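Local atomic coordinates of peptidase M16 domain protein (Alicyclobacillus acidocaldarius subsp. acidocaldarius DSM 446, PDB entry 4XEA), a protein that is probably a metallopeptidase of the M16 (insulinase-like) family, which normally uses zinc, hydrolysing peptide bonds at a metal site that holds nickel in this crystal. Residues Pro144-His158 with Phe246-Lys258. Sequence-based numbering, arbitrary orientation.
Sequences PDRRAYMELLRAMYH and FPVQQPRLLVGWK
Lys258 meets the C-terminal end of helix 144-156, a worked example of alpha/beta packing between the two family regions of an M16 peptidase. The helix lies on the mixed sheet containing strand 252-258, crossing at -33° with axes 9.2 Å apart. With CG anti to the backbone N (chi1 -171°), the lysine is extended: CB and CG slide along CG and SE of selenomethionine Met156, CD and CE pass Met156 O, CE lying 3.8 Å from Tyr157 CD1, and NZ donates to Met156 O at 2.9 Å. NZ also forms a salt bridge with Glu233 and hydrogen bonds to Pro234 O and Thr236 O, so acceptors outnumber its three hydrogens. Mid-helix, Leu254 CD1 touches Leu152 CB and sits 3.6 Å from Ala148 O. At the other end Arg252 NH1 reaches Asp145 OD1 at 2.7 Å, a salt bridge whose hydrogen bond is bent (134°), while NE and NH2 both donate to Gln250 OE1. A methionine in place of Arg252 would probably leave Asp145 without its charged mate and Gln250 OE1 without these two donors. Pro144 CB packs on Val248 CG1 (3.5 Å); on Pro144's other side Arg147 CG makes a CH-pi contact over one Phe246 face, 4.2 Å from the ring centroid.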
loop_
_atom_site.group_PDB
_atom_site.type_symbol
_atom_site.label_atom_id
_atom_site.label_comp_id
_atom_site.label_asym_id
_atom_site.label_seq_id
_atom_site.Cartn_x
_atom_site.Cartn_y
_atom_site.Cartn_z
ATOM N N PRO A 144 2.038 17.452 8.879
ATOM C CA PRO A 144 2.455 17.114 10.258
ATOM C C PRO A 144 3.416 15.927 10.403
ATOM O O PRO A 144 4.352 15.975 11.214
ATOM C CB PRO A 144 1.130 16.789 10.945
ATOM C CG PRO A 144 0.092 17.499 10.150
ATOM C CD PRO A 144 0.571 17.511 8.738
ATOM N N ASP A 145 3.188 14.861 9.640
ATOM C CA ASP A 145 4.050 13.681 9.742
ATOM C C ASP A 145 5.466 14.037 9.342
ATOM O O ASP A 145 6.422 13.702 10.052
ATOM C CB ASP A 145 3.553 12.530 8.873
ATOM C CG ASP A 145 2.159 12.093 9.237
ATOM O OD1 ASP A 145 1.735 12.391 10.370
ATOM O OD2 ASP A 145 1.487 11.456 8.398
ATOM N N ARG A 146 5.591 14.726 8.213
ATOM C CA ARG A 146 6.898 15.097 7.698
ATOM C C ARG A 146 7.581 16.076 8.666
ATOM O O ARG A 146 8.780 15.972 8.925
ATOM C CB ARG A 146 6.801 15.688 6.285
ATOM C CG ARG A 146 8.161 15.637 5.530
ATOM C CD ARG A 146 8.366 14.277 4.842
ATOM N NE ARG A 146 9.777 14.017 4.543
ATOM C CZ ARG A 146 10.291 12.818 4.225
ATOM N NH1 ARG A 146 9.517 11.732 4.155
ATOM N NH2 ARG A 146 11.592 12.698 3.968
ATOM N N ARG A 147 6.797 16.980 9.228
ATOM C CA ARG A 147 7.305 17.958 10.205
ATOM C C ARG A 147 7.897 17.308 11.487
ATOM O O ARG A 147 8.998 17.640 11.867
ATOM C CB ARG A 147 6.200 18.970 10.556
ATOM C CG ARG A 147 6.668 20.200 11.345
ATOM C CD ARG A 147 7.989 20.761 10.820
ATOM N NE ARG A 147 8.354 21.983 11.520
ATOM C CZ ARG A 147 7.868 23.189 11.244
ATOM N NH1 ARG A 147 6.991 23.361 10.252
ATOM N NH2 ARG A 147 8.259 24.236 11.974
ATOM N N ALA A 148 7.185 16.371 12.109
ATOM C CA ALA A 148 7.665 15.674 13.311
ATOM C C ALA A 148 8.969 14.928 13.037
ATOM O O ALA A 148 9.900 14.969 13.834
ATOM C CB ALA A 148 6.619 14.696 13.797
ATOM N N TYR A 149 8.992 14.242 11.900
ATOM C CA TYR A 149 10.181 13.545 11.406
ATOM C C TYR A 149 11.347 14.512 11.236
ATOM O O TYR A 149 12.447 14.267 11.747
ATOM C CB TYR A 149 9.828 12.869 10.081
ATOM C CG TYR A 149 10.961 12.199 9.390
ATOM C CD1 TYR A 149 11.486 12.736 8.219
ATOM C CD2 TYR A 149 11.526 11.062 9.891
ATOM C CE1 TYR A 149 12.533 12.128 7.551
ATOM C CE2 TYR A 149 12.608 10.437 9.228
ATOM C CZ TYR A 149 13.095 10.976 8.073
ATOM O OH TYR A 149 14.136 10.386 7.395
HETATM N N MSE A 150 11.108 15.637 10.567
HETATM C CA MSE A 150 12.216 16.569 10.320
HETATM C C MSE A 150 12.692 17.228 11.624
HETATM O O MSE A 150 13.881 17.471 11.768
HETATM C CB MSE A 150 11.895 17.611 9.222
HETATM C CG MSE A 150 11.897 17.015 7.757
HETATM SE SE MSE A 150 13.416 15.898 7.232
HETATM C CE MSE A 150 14.840 17.088 7.890
ATOM N N GLU A 151 11.788 17.432 12.580
ATOM C CA GLU A 151 12.181 17.994 13.902
ATOM C C GLU A 151 13.134 17.016 14.637
ATOM O O GLU A 151 14.144 17.420 15.167
ATOM C CB GLU A 151 10.959 18.326 14.770
ATOM C CG GLU A 151 10.153 19.544 14.333
ATOM C CD GLU A 151 10.998 20.825 14.189
ATOM O OE1 GLU A 151 12.043 20.967 14.882
ATOM O OE2 GLU A 151 10.600 21.680 13.362
ATOM N N LEU A 152 12.822 15.731 14.576
ATOM C CA LEU A 152 13.686 14.683 15.150
ATOM C C LEU A 152 15.090 14.724 14.528
ATOM O O LEU A 152 16.115 14.847 15.248
ATOM C CB LEU A 152 12.985 13.333 14.965
ATOM C CG LEU A 152 13.605 12.014 15.451
ATOM C CD1 LEU A 152 14.812 11.690 14.629
ATOM C CD2 LEU A 152 13.909 12.096 16.884
ATOM N N LEU A 153 15.157 14.720 13.196
ATOM C CA LEU A 153 16.446 14.791 12.509
ATOM C C LEU A 153 17.243 16.037 12.828
ATOM O O LEU A 153 18.512 15.961 13.010
ATOM C CB LEU A 153 16.287 14.629 10.991
ATOM C CG LEU A 153 15.805 13.262 10.467
ATOM C CD1 LEU A 153 15.765 13.204 8.897
ATOM C CD2 LEU A 153 16.720 12.145 10.953
ATOM N N ARG A 154 16.542 17.168 12.870
ATOM C CA ARG A 154 17.150 18.442 13.170
ATOM C C ARG A 154 17.697 18.454 14.626
ATOM O O ARG A 154 18.748 19.027 14.880
ATOM C CB ARG A 154 16.205 19.624 12.973
ATOM C CG ARG A 154 16.136 20.134 11.523
ATOM C CD ARG A 154 15.423 21.507 11.391
ATOM N NE ARG A 154 13.963 21.500 11.537
ATOM C CZ ARG A 154 13.076 21.258 10.558
ATOM N NH1 ARG A 154 11.770 21.324 10.821
ATOM N NH2 ARG A 154 13.471 20.928 9.327
ATOM N N ALA A 155 16.995 17.776 15.518
ATOM C CA ALA A 155 17.450 17.636 16.905
ATOM C C ALA A 155 18.650 16.652 16.991
ATOM O O ALA A 155 19.647 16.896 17.701
ATOM C CB ALA A 155 16.275 17.188 17.786
HETATM N N MSE A 156 18.558 15.552 16.255
HETATM C CA MSE A 156 19.550 14.498 16.314
HETATM C C MSE A 156 20.925 14.877 15.723
HETATM O O MSE A 156 21.959 14.553 16.318
HETATM C CB MSE A 156 18.992 13.241 15.643
HETATM C CG MSE A 156 19.902 12.056 15.575
HETATM SE SE MSE A 156 19.036 10.435 14.909
HETATM C CE MSE A 156 17.897 10.116 16.314
ATOM N N TYR A 157 20.913 15.558 14.577
ATOM C CA TYR A 157 22.102 15.756 13.769
ATOM C C TYR A 157 22.603 17.193 13.897
ATOM O O TYR A 157 21.849 18.150 13.766
ATOM C CB TYR A 157 21.853 15.320 12.280
ATOM C CG TYR A 157 21.815 13.852 12.130
ATOM C CD1 TYR A 157 22.995 13.102 12.047
ATOM C CD2 TYR A 157 20.601 13.157 12.143
ATOM C CE1 TYR A 157 22.968 11.690 11.923
ATOM C CE2 TYR A 157 20.570 11.764 12.021
ATOM C CZ TYR A 157 21.738 11.041 11.955
ATOM O OH TYR A 157 21.648 9.697 11.894
ATOM N N HIS A 158 23.903 17.344 14.168
ATOM C CA HIS A 158 24.522 18.645 14.244
ATOM C C HIS A 158 24.805 19.262 12.869
ATOM O O HIS A 158 24.604 20.459 12.691
ATOM C CB HIS A 158 25.875 18.581 14.981
ATOM C CG HIS A 158 25.778 18.151 16.412
ATOM N ND1 HIS A 158 26.169 18.957 17.459
ATOM C CD2 HIS A 158 25.396 16.977 16.961
ATOM C CE1 HIS A 158 25.972 18.311 18.596
ATOM N NE2 HIS A 158 25.483 17.117 18.318
ATOM N N PHE A 246 1.350 22.147 16.724
ATOM C CA PHE A 246 1.009 22.114 15.295
ATOM C C PHE A 246 -0.483 21.792 15.179
ATOM O O PHE A 246 -1.023 21.098 16.050
ATOM C CB PHE A 246 1.851 21.043 14.593
ATOM C CG PHE A 246 2.335 21.434 13.208
ATOM C CD1 PHE A 246 3.145 22.553 13.026
ATOM C CD2 PHE A 246 2.000 20.670 12.094
ATOM C CE1 PHE A 246 3.608 22.910 11.745
ATOM C CE2 PHE A 246 2.453 21.017 10.804
ATOM C CZ PHE A 246 3.261 22.137 10.633
ATOM N N PRO A 247 -1.167 22.329 14.138
ATOM C CA PRO A 247 -2.562 21.940 13.826
ATOM C C PRO A 247 -2.714 20.445 13.499
ATOM O O PRO A 247 -2.762 20.057 12.329
ATOM C CB PRO A 247 -2.884 22.816 12.616
ATOM C CG PRO A 247 -2.130 24.067 12.879
ATOM C CD PRO A 247 -0.796 23.560 13.405
ATOM N N VAL A 248 -2.727 19.622 14.547
ATOM C CA VAL A 248 -2.851 18.153 14.460
ATOM C C VAL A 248 -3.992 17.912 15.404
ATOM O O VAL A 248 -4.229 18.725 16.288
ATOM C CB VAL A 248 -1.634 17.369 14.996
ATOM C CG1 VAL A 248 -0.487 17.350 14.004
ATOM C CG2 VAL A 248 -1.181 17.910 16.365
ATOM N N GLN A 249 -4.711 16.820 15.225
ATOM C CA GLN A 249 -5.867 16.567 16.060
ATOM C C GLN A 249 -5.557 15.618 17.213
ATOM O O GLN A 249 -6.308 15.550 18.181
ATOM C CB GLN A 249 -7.062 16.114 15.212
ATOM C CG GLN A 249 -7.734 17.275 14.409
ATOM C CD GLN A 249 -7.960 18.567 15.234
ATOM O OE1 GLN A 249 -8.917 18.678 16.005
ATOM N NE2 GLN A 249 -7.071 19.546 15.052
ATOM N N GLN A 250 -4.423 14.928 17.146
ATOM C CA GLN A 250 -3.932 14.206 18.317
ATOM C C GLN A 250 -2.406 14.348 18.418
ATOM O O GLN A 250 -1.729 14.573 17.406
ATOM C CB GLN A 250 -4.388 12.735 18.308
ATOM C CG GLN A 250 -3.783 11.848 17.221
ATOM C CD GLN A 250 -4.283 12.168 15.817
ATOM O OE1 GLN A 250 -3.612 12.870 15.046
ATOM N NE2 GLN A 250 -5.462 11.647 15.472
ATOM N N PRO A 251 -1.866 14.245 19.643
ATOM C CA PRO A 251 -0.410 14.341 19.753
ATOM C C PRO A 251 0.297 13.213 18.984
ATOM O O PRO A 251 -0.325 12.174 18.707
ATOM C CB PRO A 251 -0.148 14.235 21.263
ATOM C CG PRO A 251 -1.448 14.538 21.924
ATOM C CD PRO A 251 -2.524 14.130 20.957
ATOM N N ARG A 252 1.566 13.436 18.622
ATOM C CA ARG A 252 2.419 12.405 18.006
ATOM C C ARG A 252 3.751 12.393 18.724
ATOM O O ARG A 252 4.260 13.456 19.077
ATOM C CB ARG A 252 2.700 12.672 16.520
ATOM C CG ARG A 252 1.501 12.494 15.594
ATOM C CD ARG A 252 0.760 13.797 15.433
ATOM N NE ARG A 252 -0.458 13.688 14.606
ATOM C CZ ARG A 252 -0.450 13.550 13.282
ATOM N NH1 ARG A 252 0.706 13.471 12.606
ATOM N NH2 ARG A 252 -1.600 13.470 12.626
ATOM N N LEU A 253 4.298 11.201 18.936
ATOM C CA LEU A 253 5.584 11.033 19.618
ATOM C C LEU A 253 6.516 10.321 18.664
ATOM O O LEU A 253 6.088 9.356 18.044
ATOM C CB LEU A 253 5.426 10.132 20.841
ATOM C CG LEU A 253 6.750 9.958 21.638
ATOM C CD1 LEU A 253 6.982 11.216 22.466
ATOM C CD2 LEU A 253 6.774 8.738 22.560
ATOM N N LEU A 254 7.777 10.765 18.591
ATOM C CA LEU A 254 8.828 10.050 17.899
ATOM C C LEU A 254 10.003 9.981 18.852
ATOM O O LEU A 254 10.404 11.010 19.403
ATOM C CB LEU A 254 9.273 10.791 16.642
ATOM C CG LEU A 254 8.564 10.654 15.309
ATOM C CD1 LEU A 254 9.468 11.390 14.319
ATOM C CD2 LEU A 254 8.362 9.205 14.885
ATOM N N VAL A 255 10.514 8.768 19.075
ATOM C CA VAL A 255 11.733 8.553 19.790
ATOM C C VAL A 255 12.741 7.958 18.802
ATOM O O VAL A 255 12.409 7.005 18.044
ATOM C CB VAL A 255 11.555 7.587 20.964
ATOM C CG1 VAL A 255 12.881 7.510 21.776
ATOM C CG2 VAL A 255 10.381 8.015 21.875
ATOM N N GLY A 256 13.939 8.538 18.771
ATOM C CA GLY A 256 14.977 8.071 17.909
ATOM C C GLY A 256 16.310 7.834 18.578
ATOM O O GLY A 256 16.594 8.381 19.632
ATOM N N TRP A 257 17.120 6.981 17.948
ATOM C CA TRP A 257 18.486 6.696 18.391
ATOM C C TRP A 257 19.426 6.851 17.218
ATOM O O TRP A 257 19.162 6.378 16.126
ATOM C CB TRP A 257 18.605 5.295 18.963
ATOM C CG TRP A 257 17.852 5.122 20.255
ATOM C CD1 TRP A 257 18.344 5.237 21.513
ATOM C CD2 TRP A 257 16.471 4.759 20.388
ATOM N NE1 TRP A 257 17.357 4.937 22.442
ATOM C CE2 TRP A 257 16.188 4.688 21.773
ATOM C CE3 TRP A 257 15.448 4.493 19.468
ATOM C CZ2 TRP A 257 14.905 4.369 22.264
ATOM C CZ3 TRP A 257 14.181 4.202 19.936
ATOM C CH2 TRP A 257 13.915 4.134 21.329
ATOM N N LYS A 258 20.537 7.522 17.481
ATOM C CA LYS A 258 21.501 7.920 16.477
ATOM C C LYS A 258 22.656 6.894 16.440
ATOM O O LYS A 258 23.348 6.732 17.450
ATOM C CB LYS A 258 22.083 9.257 16.959
ATOM C CG LYS A 258 22.979 10.007 15.966
ATOM C CD LYS A 258 23.451 11.301 16.584
ATOM C CE LYS A 258 24.111 12.128 15.549
ATOM N NZ LYS A 258 24.608 13.365 16.097
#